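Local coordinates for VWFA domain-containing protein (Alicyclobacillus acidocaldarius subsp. acidocaldarius, PDB 3RAG), which is of unknown function but has a von Willebrand factor type A fold and binds a sodium ion at a site resembling a metal-ion-dependent adhesion site, at residues A[138-143]-A[175-180]; A[28-33]-A[216-221]; A[6-11]-A[131-136]. All blocks are in the same frame, centred on the assembly; numbering follows the deposited sequence.

Contact 1: residues A[138-143]-A[175-180]; sequences VVCLDT and SVIAFP
A chi1 of 62° sets CG of Phe179 between its backbone N and carbonyl carbon, and the ring that follows reaches across to Asp142. There Asp142 CA stands over one ring face, toward the rim, in a CH-pi contact 3.7 Å from the centroid. Phe179 CE2 comes within 3.3 Å of Asp142 N, while Cys140 O lies at the ring edge. Ile177 holds CG1 in the same kind of position (chi1 66°), and its CD1 packs 3.7 Å from Cys140 SG. These strands, 135-142 and 172-179, are the parallel pair of a beta-alpha-beta unit whose connection includes helix 151-165. Five N-H...O bonds join them, from Val139 N to Ser175 O at one end to Thr143 N to Phe179 O (2.7 Å) at the other. An alanine in place of Phe179 would probably leave Asp142 CA without its aromatic cover and open a gap beside Ala217 of helix 214-232. Asp142 begins an Asp-x-Ser-x-Ser sequence at the strand end, as in metal-ion-dependent adhesion sites. Its OD1 bonds Ser144 OG and its OD2 bonds Thr17 OG1 and Asp18 N, so it probably helps to position Asp18 and Ser144, which with Ser146 form the sodium site. On the face opposite Cys140, Ile177 and Phe179, Leu141 CD1 meets Val176 CG1 at 3.7 Å, and Thr143 CG2 rests 3.8 Å from Ala178 CB.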
ATOM      1  N   VAL A 138      -3.465  -4.133  -0.026  1.00 25.03           N
ATOM      2  CA  VAL A 138      -3.289  -4.863  -1.266  1.00 24.75           C
ATOM      3  C   VAL A 138      -1.933  -4.486  -1.824  1.00 26.41           C
ATOM      4  O   VAL A 138      -1.640  -3.298  -2.028  1.00 26.88           O
ATOM      5  CB  VAL A 138      -4.354  -4.496  -2.316  1.00 25.41           C
ATOM      6  CG1 VAL A 138      -4.084  -5.268  -3.602  1.00 27.38           C
ATOM      7  CG2 VAL A 138      -5.746  -4.842  -1.772  1.00 28.99           C
ATOM      8  N   VAL A 139      -1.093  -5.491  -2.056  1.00 26.46           N
ATOM      9  CA  VAL A 139       0.220  -5.243  -2.642  1.00 24.78           C
ATOM     10  C   VAL A 139       0.086  -5.521  -4.151  1.00 23.35           C
ATOM     11  O   VAL A 139      -0.312  -6.635  -4.534  1.00 25.54           O
ATOM     12  CB  VAL A 139       1.269  -6.188  -2.021  1.00 27.09           C
ATOM     13  CG1 VAL A 139       2.630  -5.934  -2.649  1.00 27.32           C
ATOM     14  CG2 VAL A 139       1.334  -6.004  -0.484  1.00 27.23           C
ATOM     15  N   CYS A 140       0.374  -4.515  -4.992  1.00 25.06           N
ATOM     16  CA  CYS A 140       0.262  -4.628  -6.459  1.00 27.20           C
ATOM     17  C   CYS A 140       1.660  -4.741  -7.008  1.00 25.96           C
ATOM     18  O   CYS A 140       2.442  -3.809  -6.864  1.00 24.74           O
ATOM     19  CB  CYS A 140      -0.360  -3.377  -7.099  1.00 27.86           C
ATOM     20  SG  CYS A 140      -2.002  -3.028  -6.504  1.00 33.67           S
ATOM     21  N   LEU A 141       1.973  -5.879  -7.614  1.00 24.44           N
ATOM     22  CA  LEU A 141       3.329  -6.169  -8.059  1.00 23.88           C
ATOM     23  C   LEU A 141       3.415  -6.141  -9.583  1.00 26.37           C
ATOM     24  O   LEU A 141       2.744  -6.916 -10.290  1.00 24.97           O
ATOM     25  CB  LEU A 141       3.767  -7.559  -7.544  1.00 20.77           C
ATOM     26  CG  LEU A 141       3.698  -7.714  -6.031  1.00 20.87           C
ATOM     27  CD1 LEU A 141       4.132  -9.123  -5.607  1.00 25.25           C
ATOM     28  CD2 LEU A 141       4.660  -6.658  -5.416  1.00 23.46           C
ATOM     29  N   ASP A 142       4.271  -5.250 -10.063  1.00 24.66           N
ATOM     30  CA  ASP A 142       4.586  -5.090 -11.482  1.00 24.25           C
ATOM     31  C   ASP A 142       5.273  -6.376 -11.908  1.00 30.55           C
ATOM     32  O   ASP A 142       6.239  -6.796 -11.263  1.00 25.57           O
ATOM     33  CB  ASP A 142       5.562  -3.917 -11.549  1.00 22.04           C
ATOM     34  CG  ASP A 142       5.947  -3.493 -12.959  1.00 26.05           C
ATOM     35  OD1 ASP A 142       5.858  -4.284 -13.918  1.00 24.30           O
ATOM     36  OD2 ASP A 142       6.410  -2.324 -13.071  1.00 26.07           O
ATOM     37  N   THR A 143       4.769  -7.013 -12.966  1.00 26.25           N
ATOM     38  CA  THR A 143       5.424  -8.193 -13.514  1.00 24.98           C
ATOM     39  C   THR A 143       5.654  -8.014 -15.006  1.00 27.26           C
ATOM     40  O   THR A 143       5.635  -8.968 -15.760  1.00 28.11           O
ATOM     41  CB  THR A 143       4.624  -9.510 -13.236  1.00 33.62           C
ATOM     42  OG1 THR A 143       3.353  -9.474 -13.907  1.00 33.20           O
ATOM     43  CG2 THR A 143       4.427  -9.713 -11.751  1.00 34.08           C
ATOM     44  N   SER A 175      -3.772  -8.883   0.512  1.00 28.12           N
ATOM     45  CA  SER A 175      -4.032  -9.542  -0.768  1.00 26.96           C
ATOM     46  C   SER A 175      -2.911  -9.119  -1.707  1.00 26.48           C
ATOM     47  O   SER A 175      -2.314  -8.046  -1.527  1.00 25.87           O
ATOM     48  CB  SER A 175      -5.382  -9.071  -1.319  1.00 32.06           C
ATOM     49  OG  SER A 175      -5.604  -9.577  -2.626  1.00 29.80           O
ATOM     50  N   VAL A 176      -2.608  -9.950  -2.700  1.00 29.37           N
ATOM     51  CA  VAL A 176      -1.555  -9.600  -3.638  1.00 26.81           C
ATOM     52  C   VAL A 176      -2.105  -9.710  -5.053  1.00 27.23           C
ATOM     53  O   VAL A 176      -2.812 -10.673  -5.401  1.00 28.91           O
ATOM     54  CB  VAL A 176      -0.338 -10.562  -3.489  1.00 27.95           C
ATOM     55  CG1 VAL A 176       0.740 -10.255  -4.538  1.00 26.59           C
ATOM     56  CG2 VAL A 176       0.213 -10.534  -2.041  1.00 27.44           C
ATOM     57  N   ILE A 177      -1.824  -8.698  -5.862  1.00 26.05           N
ATOM     58  CA  ILE A 177      -2.114  -8.820  -7.270  1.00 26.80           C
ATOM     59  C   ILE A 177      -0.886  -8.509  -8.085  1.00 26.31           C
ATOM     60  O   ILE A 177       0.020  -7.802  -7.632  1.00 29.07           O
ATOM     61  CB  ILE A 177      -3.286  -7.934  -7.722  1.00 35.22           C
ATOM     62  CG1 ILE A 177      -2.952  -6.480  -7.596  1.00 33.01           C
ATOM     63  CG2 ILE A 177      -4.540  -8.201  -6.910  1.00 31.40           C
ATOM     64  CD1 ILE A 177      -4.186  -5.612  -7.878  1.00 46.48           C
ATOM     65  N   ALA A 178      -0.853  -9.071  -9.286  1.00 26.20           N
ATOM     66  CA  ALA A 178       0.203  -8.825 -10.252  1.00 24.95           C
ATOM     67  C   ALA A 178      -0.382  -8.091 -11.458  1.00 25.71           C
ATOM     68  O   ALA A 178      -1.536  -8.291 -11.818  1.00 28.00           O
ATOM     69  CB  ALA A 178       0.794 -10.149 -10.727  1.00 30.23           C
ATOM     70  N   PHE A 179       0.430  -7.245 -12.080  1.00 22.79           N
ATOM     71  CA  PHE A 179       0.045  -6.577 -13.306  1.00 23.68           C
ATOM     72  C   PHE A 179       1.250  -6.557 -14.230  1.00 27.05           C
ATOM     73  O   PHE A 179       2.340  -6.165 -13.826  1.00 28.93           O
ATOM     74  CB  PHE A 179      -0.511  -5.153 -13.051  1.00 23.34           C
ATOM     75  CG  PHE A 179       0.466  -4.187 -12.408  1.00 25.92           C
ATOM     76  CD1 PHE A 179       1.101  -3.223 -13.184  1.00 29.32           C
ATOM     77  CD2 PHE A 179       0.725  -4.221 -11.039  1.00 25.90           C
ATOM     78  CE1 PHE A 179       1.979  -2.314 -12.618  1.00 25.44           C
ATOM     79  CE2 PHE A 179       1.619  -3.289 -10.438  1.00 24.03           C
ATOM     80  CZ  PHE A 179       2.241  -2.336 -11.228  1.00 24.88           C
ATOM     81  N   PRO A 180       1.065  -6.992 -15.476  1.00 25.46           N
ATOM     82  CA  PRO A 180      -0.195  -7.418 -16.106  1.00 26.91           C
ATOM     83  C   PRO A 180      -0.645  -8.830 -15.690  1.00 31.44           C
ATOM     84  O   PRO A 180       0.022  -9.484 -14.893  1.00 32.47           O
ATOM     85  CB  PRO A 180       0.154  -7.414 -17.598  1.00 33.51           C
ATOM     86  CG  PRO A 180       1.619  -7.727 -17.637  1.00 33.30           C
ATOM     87  CD  PRO A 180       2.216  -7.091 -16.401  1.00 23.30           C
TER

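Contact 2: residues A[28-33]-A[216-221]; sequences VEAARR and PAIDHA
Asp219 meets Ala30 and Arg33 of the neighbouring helix through the outer atoms of its side chain. Its CB leaves helix 214-232 to one side rather than straight at helix 27-36, but with CG anti to the carbonyl carbon (chi1 -77°) the carboxylate comes nearer. Asp219 CG lies 3.8 Å from Ala30 CB. Asp219 OD1 is the busier oxygen: Arg33 NE donates to it at 3.2 Å on the syn side, Arg33 NH2 adds a weak bond, and a water donates a hydrogen bond to it at 2.7 Å. Asp219 OD2 takes Arg33 NH2 on its syn lone pair at 3.0 Å, so that the salt bridge is a side-on, two-nitrogen grip. The guanidinium presents its edge to the acid, with the two planes turned 32° apart, and one of its faces rests over Ala30 CA of its own helix; that contact, together with the acid, would limit how far the group can turn. The same water also donates to Ala30 O at 2.8 Å, tying the carboxylate to the backbone opposite. Beneath this polar group Ile218 CG2 packs 3.8 Å from Ala30 CB, and Ile218 also reaches Ile13 and Val15 of strand 10-17. The small Ala30 lets the axes of 28-33 and 216-221 approach to 8.4 Å, 15° apart, as neighbouring helices do on one face of the mostly parallel sheet in an alpha/beta von Willebrand factor A fold.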
ATOM      1  N   VAL A  28      -2.743   7.683 -12.251  1.00 23.82           N
ATOM      2  CA  VAL A  28      -2.888   8.818 -11.349  1.00 27.72           C
ATOM      3  C   VAL A  28      -4.371   9.015 -11.002  1.00 28.67           C
ATOM      4  O   VAL A  28      -4.738   9.244  -9.849  1.00 27.19           O
ATOM      5  CB  VAL A  28      -2.244  10.087 -11.924  1.00 26.88           C
ATOM      6  CG1 VAL A  28      -2.455  11.284 -10.957  1.00 27.22           C
ATOM      7  CG2 VAL A  28      -0.756   9.821 -12.143  1.00 28.26           C
ATOM      8  N   GLU A  29      -5.219   8.914 -12.006  1.00 27.51           N
ATOM      9  CA  GLU A  29      -6.662   9.009 -11.795  1.00 30.91           C
ATOM     10  C   GLU A  29      -7.193   7.845 -10.954  1.00 30.15           C
ATOM     11  O   GLU A  29      -8.092   8.022 -10.124  1.00 30.24           O
ATOM     12  CB  GLU A  29      -7.364   9.049 -13.155  1.00 36.46           C
ATOM     13  CG  GLU A  29      -8.424  10.084 -13.260  1.00 58.75           C
ATOM     14  CD  GLU A  29      -7.918  11.433 -12.812  1.00 73.13           C
ATOM     15  OE1 GLU A  29      -8.588  12.058 -11.958  1.00 73.26           O
ATOM     16  OE2 GLU A  29      -6.848  11.856 -13.304  1.00 79.83           O
ATOM     17  N   ALA A  30      -6.650   6.649 -11.179  1.00 28.33           N
ATOM     18  CA  ALA A  30      -7.039   5.482 -10.387  1.00 29.57           C
ATOM     19  C   ALA A  30      -6.739   5.717  -8.915  1.00 31.23           C
ATOM     20  O   ALA A  30      -7.546   5.387  -8.034  1.00 30.36           O
ATOM     21  CB  ALA A  30      -6.318   4.207 -10.897  1.00 27.95           C
ATOM     22  N   ALA A  31      -5.568   6.295  -8.632  1.00 28.11           N
ATOM     23  CA  ALA A  31      -5.189   6.550  -7.248  1.00 26.23           C
ATOM     24  C   ALA A  31      -6.092   7.626  -6.653  1.00 26.29           C
ATOM     25  O   ALA A  31      -6.464   7.557  -5.481  1.00 27.81           O
ATOM     26  CB  ALA A  31      -3.721   7.000  -7.159  1.00 26.73           C
ATOM     27  N   ARG A  32      -6.417   8.634  -7.453  1.00 30.34           N
ATOM     28  CA  ARG A  32      -7.298   9.712  -6.982  1.00 30.13           C
ATOM     29  C   ARG A  32      -8.677   9.122  -6.615  1.00 28.45           C
ATOM     30  O   ARG A  32      -9.247   9.450  -5.571  1.00 32.56           O
ATOM     31  CB  ARG A  32      -7.418  10.802  -8.056  1.00 33.51           C
ATOM     32  CG  ARG A  32      -8.094  12.089  -7.589  1.00 42.64           C
ATOM     33  CD  ARG A  32      -7.996  13.156  -8.691  1.00 46.49           C
ATOM     34  NE  ARG A  32      -6.623  13.639  -8.808  1.00 47.18           N
ATOM     35  CZ  ARG A  32      -5.915  13.658  -9.928  1.00 46.50           C
ATOM     36  NH1 ARG A  32      -4.670  14.118  -9.914  1.00 52.20           N
ATOM     37  NH2 ARG A  32      -6.445  13.233 -11.063  1.00 53.40           N
ATOM     38  N   ARG A  33      -9.205   8.242  -7.467  1.00 30.62           N
ATOM     39  CA  ARG A  33     -10.441   7.508  -7.139  1.00 29.39           C
ATOM     40  C   ARG A  33     -10.339   6.716  -5.845  1.00 33.75           C
ATOM     41  O   ARG A  33     -11.231   6.771  -4.997  1.00 30.33           O
ATOM     42  CB  ARG A  33     -10.818   6.529  -8.253  1.00 34.02           C
ATOM     43  CG  ARG A  33     -11.395   7.177  -9.487  1.00 38.45           C
ATOM     44  CD  ARG A  33     -11.973   6.129 -10.453  1.00 37.93           C
ATOM     45  NE  ARG A  33     -10.959   5.305 -11.117  1.00 36.88           N
ATOM     46  CZ  ARG A  33     -10.275   5.680 -12.200  1.00 38.62           C
ATOM     47  NH1 ARG A  33     -10.465   6.883 -12.740  1.00 36.62           N
ATOM     48  NH2 ARG A  33      -9.391   4.861 -12.748  1.00 34.62           N
ATOM     49  N   PRO A 216      -5.193  -0.094 -14.219  1.00 29.36           N
ATOM     50  CA  PRO A 216      -6.094  -1.204 -13.884  1.00 30.28           C
ATOM     51  C   PRO A 216      -5.667  -1.928 -12.598  1.00 25.88           C
ATOM     52  O   PRO A 216      -6.516  -2.356 -11.831  1.00 27.96           O
ATOM     53  CB  PRO A 216      -5.967  -2.120 -15.104  1.00 27.51           C
ATOM     54  CG  PRO A 216      -5.715  -1.142 -16.232  1.00 31.24           C
ATOM     55  CD  PRO A 216      -4.762  -0.143 -15.629  1.00 25.65           C
ATOM     56  N   ALA A 217      -4.362  -2.029 -12.334  1.00 26.65           N
ATOM     57  CA  ALA A 217      -3.925  -2.636 -11.073  1.00 25.08           C
ATOM     58  C   ALA A 217      -4.463  -1.901  -9.840  1.00 26.00           C
ATOM     59  O   ALA A 217      -4.991  -2.520  -8.904  1.00 26.51           O
ATOM     60  CB  ALA A 217      -2.396  -2.698 -11.006  1.00 29.07           C
ATOM     61  N   ILE A 218      -4.290  -0.586  -9.821  1.00 24.55           N
ATOM     62  CA  ILE A 218      -4.792   0.210  -8.711  1.00 24.07           C
ATOM     63  C   ILE A 218      -6.320   0.096  -8.573  1.00 26.19           C
ATOM     64  O   ILE A 218      -6.844  -0.032  -7.472  1.00 26.00           O
ATOM     65  CB  ILE A 218      -4.349   1.686  -8.838  1.00 22.63           C
ATOM     66  CG1 ILE A 218      -2.817   1.757  -8.686  1.00 23.50           C
ATOM     67  CG2 ILE A 218      -5.007   2.547  -7.753  1.00 24.42           C
ATOM     68  CD1 ILE A 218      -2.228   3.145  -8.960  1.00 25.53           C
ATOM     69  N   ASP A 219      -7.035   0.173  -9.687  1.00 26.05           N
ATOM     70  CA  ASP A 219      -8.494   0.013  -9.649  1.00 26.94           C
ATOM     71  C   ASP A 219      -8.905  -1.369  -9.098  1.00 27.93           C
ATOM     72  O   ASP A 219      -9.821  -1.490  -8.286  1.00 28.02           O
ATOM     73  CB  ASP A 219      -9.074   0.186 -11.053  1.00 28.99           C
ATOM     74  CG  ASP A 219      -9.154   1.673 -11.479  1.00 33.15           C
ATOM     75  OD1 ASP A 219      -9.423   2.545 -10.612  1.00 39.36           O
ATOM     76  OD2 ASP A 219      -8.962   1.940 -12.679  1.00 35.96           O
ATOM     77  N   HIS A 220      -8.217  -2.410  -9.542  1.00 26.15           N
ATOM     78  CA  HIS A 220      -8.494  -3.750  -9.011  1.00 27.91           C
ATOM     79  C   HIS A 220      -8.249  -3.799  -7.501  1.00 28.25           C
ATOM     80  O   HIS A 220      -9.075  -4.301  -6.732  1.00 28.67           O
ATOM     81  CB  HIS A 220      -7.642  -4.793  -9.760  1.00 26.69           C
ATOM     82  CG  HIS A 220      -7.984  -6.212  -9.417  1.00 31.34           C
ATOM     83  ND1 HIS A 220      -7.275  -7.285  -9.920  1.00 33.35           N
ATOM     84  CD2 HIS A 220      -8.935  -6.735  -8.607  1.00 31.23           C
ATOM     85  CE1 HIS A 220      -7.789  -8.409  -9.451  1.00 34.27           C
ATOM     86  NE2 HIS A 220      -8.791  -8.103  -8.641  1.00 33.28           N
ATOM     87  N   ALA A 221      -7.121  -3.246  -7.070  1.00 27.83           N
ATOM     88  CA  ALA A 221      -6.798  -3.192  -5.647  1.00 25.00           C
ATOM     89  C   ALA A 221      -7.880  -2.464  -4.839  1.00 26.71           C
ATOM     90  O   ALA A 221      -8.291  -2.921  -3.778  1.00 27.67           O
ATOM     91  CB  ALA A 221      -5.432  -2.503  -5.444  1.00 24.52           C
TER
HETATM   92  O   HOH W   1      -9.272   3.247  -7.972  1.00 35.92           O

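Contact 3: residues A[6-11]-A[131-136]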
ATOM      1  N   ARG A   6     -12.131   0.159  16.216  1.00 46.60           N
ATOM      2  CA  ARG A   6     -12.846  -0.688  15.271  1.00 49.00           C
ATOM      3  C   ARG A   6     -13.201   0.112  14.025  1.00 49.14           C
ATOM      4  O   ARG A   6     -13.225  -0.419  12.918  1.00 48.23           O
ATOM      5  CB  ARG A   6     -14.102  -1.298  15.923  1.00 54.43           C
ATOM      6  CG  ARG A   6     -13.795  -2.271  17.066  1.00 67.95           C
ATOM      7  CD  ARG A   6     -15.018  -3.112  17.454  1.00 88.54           C
ATOM      8  NE  ARG A   6     -14.695  -4.156  18.434  1.00104.16           N
ATOM      9  CZ  ARG A   6     -15.469  -5.210  18.702  1.00113.46           C
ATOM     10  NH1 ARG A   6     -16.621  -5.382  18.062  1.00115.13           N
ATOM     11  NH2 ARG A   6     -15.089  -6.104  19.611  1.00115.26           N
ATOM     12  N   GLU A   7     -13.437   1.401  14.201  1.00 43.33           N
ATOM     13  CA  GLU A   7     -13.859   2.245  13.094  1.00 47.90           C
ATOM     14  C   GLU A   7     -12.684   2.757  12.259  1.00 48.11           C
ATOM     15  O   GLU A   7     -12.863   3.145  11.110  1.00 52.02           O
ATOM     16  CB  GLU A   7     -14.676   3.420  13.634  1.00 58.59           C
ATOM     17  CG  GLU A   7     -15.483   4.189  12.601  1.00 77.57           C
ATOM     18  CD  GLU A   7     -16.521   5.108  13.246  1.00 94.43           C
ATOM     19  OE1 GLU A   7     -16.754   4.975  14.471  1.00 97.09           O
ATOM     20  OE2 GLU A   7     -17.104   5.961  12.536  1.00 99.56           O
ATOM     21  N   ALA A   8     -11.485   2.775  12.838  1.00 37.99           N
ATOM     22  CA  ALA A   8     -10.356   3.436  12.187  1.00 33.64           C
ATOM     23  C   ALA A   8      -9.525   2.476  11.321  1.00 34.10           C
ATOM     24  O   ALA A   8      -8.316   2.652  11.183  1.00 36.06           O
ATOM     25  CB  ALA A   8      -9.469   4.161  13.221  1.00 32.53           C
ATOM     26  N   THR A   9     -10.185   1.483  10.732  1.00 30.76           N
ATOM     27  CA  THR A   9      -9.498   0.507   9.864  1.00 33.93           C
ATOM     28  C   THR A   9      -8.655   1.205   8.803  1.00 36.17           C
ATOM     29  O   THR A   9      -9.113   2.154   8.166  1.00 34.49           O
ATOM     30  CB  THR A   9     -10.509  -0.441   9.186  1.00 33.26           C
ATOM     31  OG1 THR A   9     -11.163  -1.198  10.206  1.00 37.86           O
ATOM     32  CG2 THR A   9      -9.811  -1.395   8.194  1.00 32.32           C
ATOM     33  N   ILE A  10      -7.417   0.744   8.627  1.00 28.26           N
ATOM     34  CA  ILE A  10      -6.506   1.367   7.667  1.00 26.88           C
ATOM     35  C   ILE A  10      -6.577   0.572   6.355  1.00 27.67           C
ATOM     36  O   ILE A  10      -6.619  -0.650   6.378  1.00 28.96           O
ATOM     37  CB  ILE A  10      -5.072   1.386   8.215  1.00 29.44           C
ATOM     38  CG1 ILE A  10      -4.988   2.321   9.433  1.00 33.75           C
ATOM     39  CG2 ILE A  10      -4.078   1.845   7.136  1.00 28.90           C
ATOM     40  CD1 ILE A  10      -5.025   3.826   9.092  1.00 34.73           C
ATOM     41  N   ARG A  11      -6.628   1.282   5.227  1.00 27.12           N
ATOM     42  CA  ARG A  11      -6.741   0.651   3.914  1.00 30.54           C
ATOM     43  C   ARG A  11      -5.680   1.219   2.978  1.00 26.88           C
ATOM     44  O   ARG A  11      -5.665   2.420   2.713  1.00 29.39           O
ATOM     45  CB  ARG A  11      -8.123   0.927   3.334  1.00 33.61           C
ATOM     46  CG  ARG A  11      -9.235   0.310   4.166  1.00 37.15           C
ATOM     47  CD  ARG A  11     -10.617   0.617   3.593  1.00 43.40           C
ATOM     48  NE  ARG A  11     -11.638  -0.063   4.387  1.00 55.87           N
ATOM     49  CZ  ARG A  11     -12.249   0.495   5.423  1.00 61.69           C
ATOM     50  NH1 ARG A  11     -11.958   1.740   5.753  1.00 55.83           N
ATOM     51  NH2 ARG A  11     -13.152  -0.182   6.120  1.00 66.60           N
ATOM     52  N   ASP A 131      -1.031   0.078  16.470  1.00 31.69           N
ATOM     53  CA  ASP A 131      -0.859  -1.342  16.767  1.00 33.59           C
ATOM     54  C   ASP A 131      -2.144  -2.149  16.655  1.00 36.21           C
ATOM     55  O   ASP A 131      -2.110  -3.342  16.317  1.00 34.46           O
ATOM     56  CB  ASP A 131      -0.272  -1.525  18.180  1.00 36.98           C
ATOM     57  CG  ASP A 131      -0.116  -2.992  18.559  1.00 45.29           C
ATOM     58  OD1 ASP A 131       0.683  -3.695  17.901  1.00 47.63           O
ATOM     59  OD2 ASP A 131      -0.787  -3.443  19.510  1.00 45.19           O
ATOM     60  N   GLU A 132      -3.275  -1.508  16.948  1.00 34.63           N
ATOM     61  CA  GLU A 132      -4.532  -2.224  17.209  1.00 32.15           C
ATOM     62  C   GLU A 132      -5.600  -2.183  16.128  1.00 35.68           C
ATOM     63  O   GLU A 132      -6.458  -3.066  16.086  1.00 35.02           O
ATOM     64  CB  GLU A 132      -5.139  -1.763  18.550  1.00 36.83           C
ATOM     65  CG  GLU A 132      -4.317  -2.164  19.717  1.00 36.71           C
ATOM     66  CD  GLU A 132      -4.906  -1.687  21.041  1.00 46.83           C
ATOM     67  OE1 GLU A 132      -5.999  -1.078  21.020  1.00 42.74           O
ATOM     68  OE2 GLU A 132      -4.268  -1.921  22.085  1.00 51.46           O
ATOM     69  N   VAL A 133      -5.568  -1.189  15.246  1.00 33.03           N
ATOM     70  CA  VAL A 133      -6.581  -1.152  14.190  1.00 31.33           C
ATOM     71  C   VAL A 133      -6.362  -2.297  13.204  1.00 34.37           C
ATOM     72  O   VAL A 133      -5.258  -2.833  13.090  1.00 32.53           O
ATOM     73  CB  VAL A 133      -6.624   0.213  13.413  1.00 27.49           C
ATOM     74  CG1 VAL A 133      -6.869   1.402  14.370  1.00 32.78           C
ATOM     75  CG2 VAL A 133      -5.349   0.442  12.560  1.00 29.40           C
ATOM     76  N   ALA A 134      -7.421  -2.673  12.501  1.00 30.28           N
ATOM     77  CA  ALA A 134      -7.289  -3.606  11.396  1.00 31.80           C
ATOM     78  C   ALA A 134      -6.501  -2.908  10.284  1.00 30.31           C
ATOM     79  O   ALA A 134      -6.609  -1.696  10.104  1.00 30.88           O
ATOM     80  CB  ALA A 134      -8.677  -4.080  10.900  1.00 31.56           C
ATOM     81  N   LEU A 135      -5.686  -3.675   9.566  1.00 29.82           N
ATOM     82  CA  LEU A 135      -4.924  -3.139   8.451  1.00 27.47           C
ATOM     83  C   LEU A 135      -5.291  -3.960   7.238  1.00 28.23           C
ATOM     84  O   LEU A 135      -5.088  -5.183   7.226  1.00 31.38           O
ATOM     85  CB  LEU A 135      -3.423  -3.259   8.723  1.00 27.83           C
ATOM     86  CG  LEU A 135      -2.497  -2.962   7.534  1.00 32.98           C
ATOM     87  CD1 LEU A 135      -2.804  -1.585   6.959  1.00 33.22           C
ATOM     88  CD2 LEU A 135      -1.047  -3.074   7.968  1.00 34.22           C
ATOM     89  N   HIS A 136      -5.859  -3.309   6.227  1.00 29.85           N
ATOM     90  CA  HIS A 136      -6.203  -4.017   4.987  1.00 28.11           C
ATOM     91  C   HIS A 136      -5.268  -3.481   3.912  1.00 26.43           C
ATOM     92  O   HIS A 136      -5.237  -2.291   3.679  1.00 26.94           O
ATOM     93  CB  HIS A 136      -7.642  -3.742   4.564  1.00 29.30           C
ATOM     94  CG  HIS A 136      -8.658  -4.253   5.530  1.00 33.16           C
ATOM     95  ND1 HIS A 136     -10.000  -3.952   5.419  1.00 33.45           N
ATOM     96  CD2 HIS A 136      -8.534  -5.047   6.617  1.00 32.85           C
ATOM     97  CE1 HIS A 136     -10.659  -4.539   6.402  1.00 35.04           C
ATOM     98  NE2 HIS A 136      -9.794  -5.213   7.142  1.00 37.12           N
TER
HETATM   99  O   HOH W   2      -9.992  -1.386  12.981  1.00 35.44           O
HETATM  100  O   HOH W   3     -11.128  -2.531   3.363  1.00 41.22           O
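The methyl of Thr9 sits squarely over the imidazole of His136: CG2 lies 3.8 Å from the ring centroid, 13° off the normal, in a CH-pi contact. Having CG2 anti to the backbone N puts it in this place, and the same methyl also stands over the centre of one face of the Arg11 guanidinium. The side chains of Arg11 and His136 are joined through a water lying in the plane of both groups, at their edges. It accepts from Arg11 NE at 2.7 Å and is hydrogen-bonded to His136 ND1, also at 2.7 Å. A second water lies on the other side of Thr9, where it accepts from Ala134 N at 2.9 Å and bonds Thr9 OG1.

On the opposite side of the sheet the contact is apolar. Ile10 spreads its two branches over different partners, CG1 meeting Val133 CG2 at 3.7 Å and CG2 meeting Leu135 CD1 at the same separation.

What positions these side chains is a short parallel pairing of backbone. Ile10 N donates to Ala134 O at 3.0 Å, and Ile10 O receives His136 N at 2.8 Å, both bonds nearly straight at 174° and 172°. Each segment reaches this pairing in the same manner, with a helix ending just before Ala8 in one and Val133 in the other, after which the chain turns into a strand.

Farther out, helix 79-106 covers Ile10 with Met91, Thr94 and Leu95, and Met91 touches Leu135 as well. Helix 214-232 borders the other face, where His228 meets the His136 ring edge-to-face and Ala229 touches Arg11. Strands 10-17 and 135-142 thus start side by side in the middle of the sheet, flanked by strand 40-46, bonded through Arg11, and strand 172-179, bonded through Leu135.

How the contacts relate
From the N terminus, residues 6-11 enter strand 10-17, and helix 27-36 follows with the first half of contact 2. Contact 3 closes first, when 131-136 returns beside 6-11 and sets strand 135-142 against strand 10-17. The same strand runs on into contact 1, which 175-180 closes after a much shorter excursion. Contact 2 closes last, at 216-221, so contact 1 lies wholly within its span, whereas contacts 2 and 3 cross. Contacts 1 and 3 build neighbouring pairings of one sheet, on opposite sides of the chain's centre. Contact 2 joins two helices over that sheet and touches contact 1, with Ala221 against Val138 and Cys140.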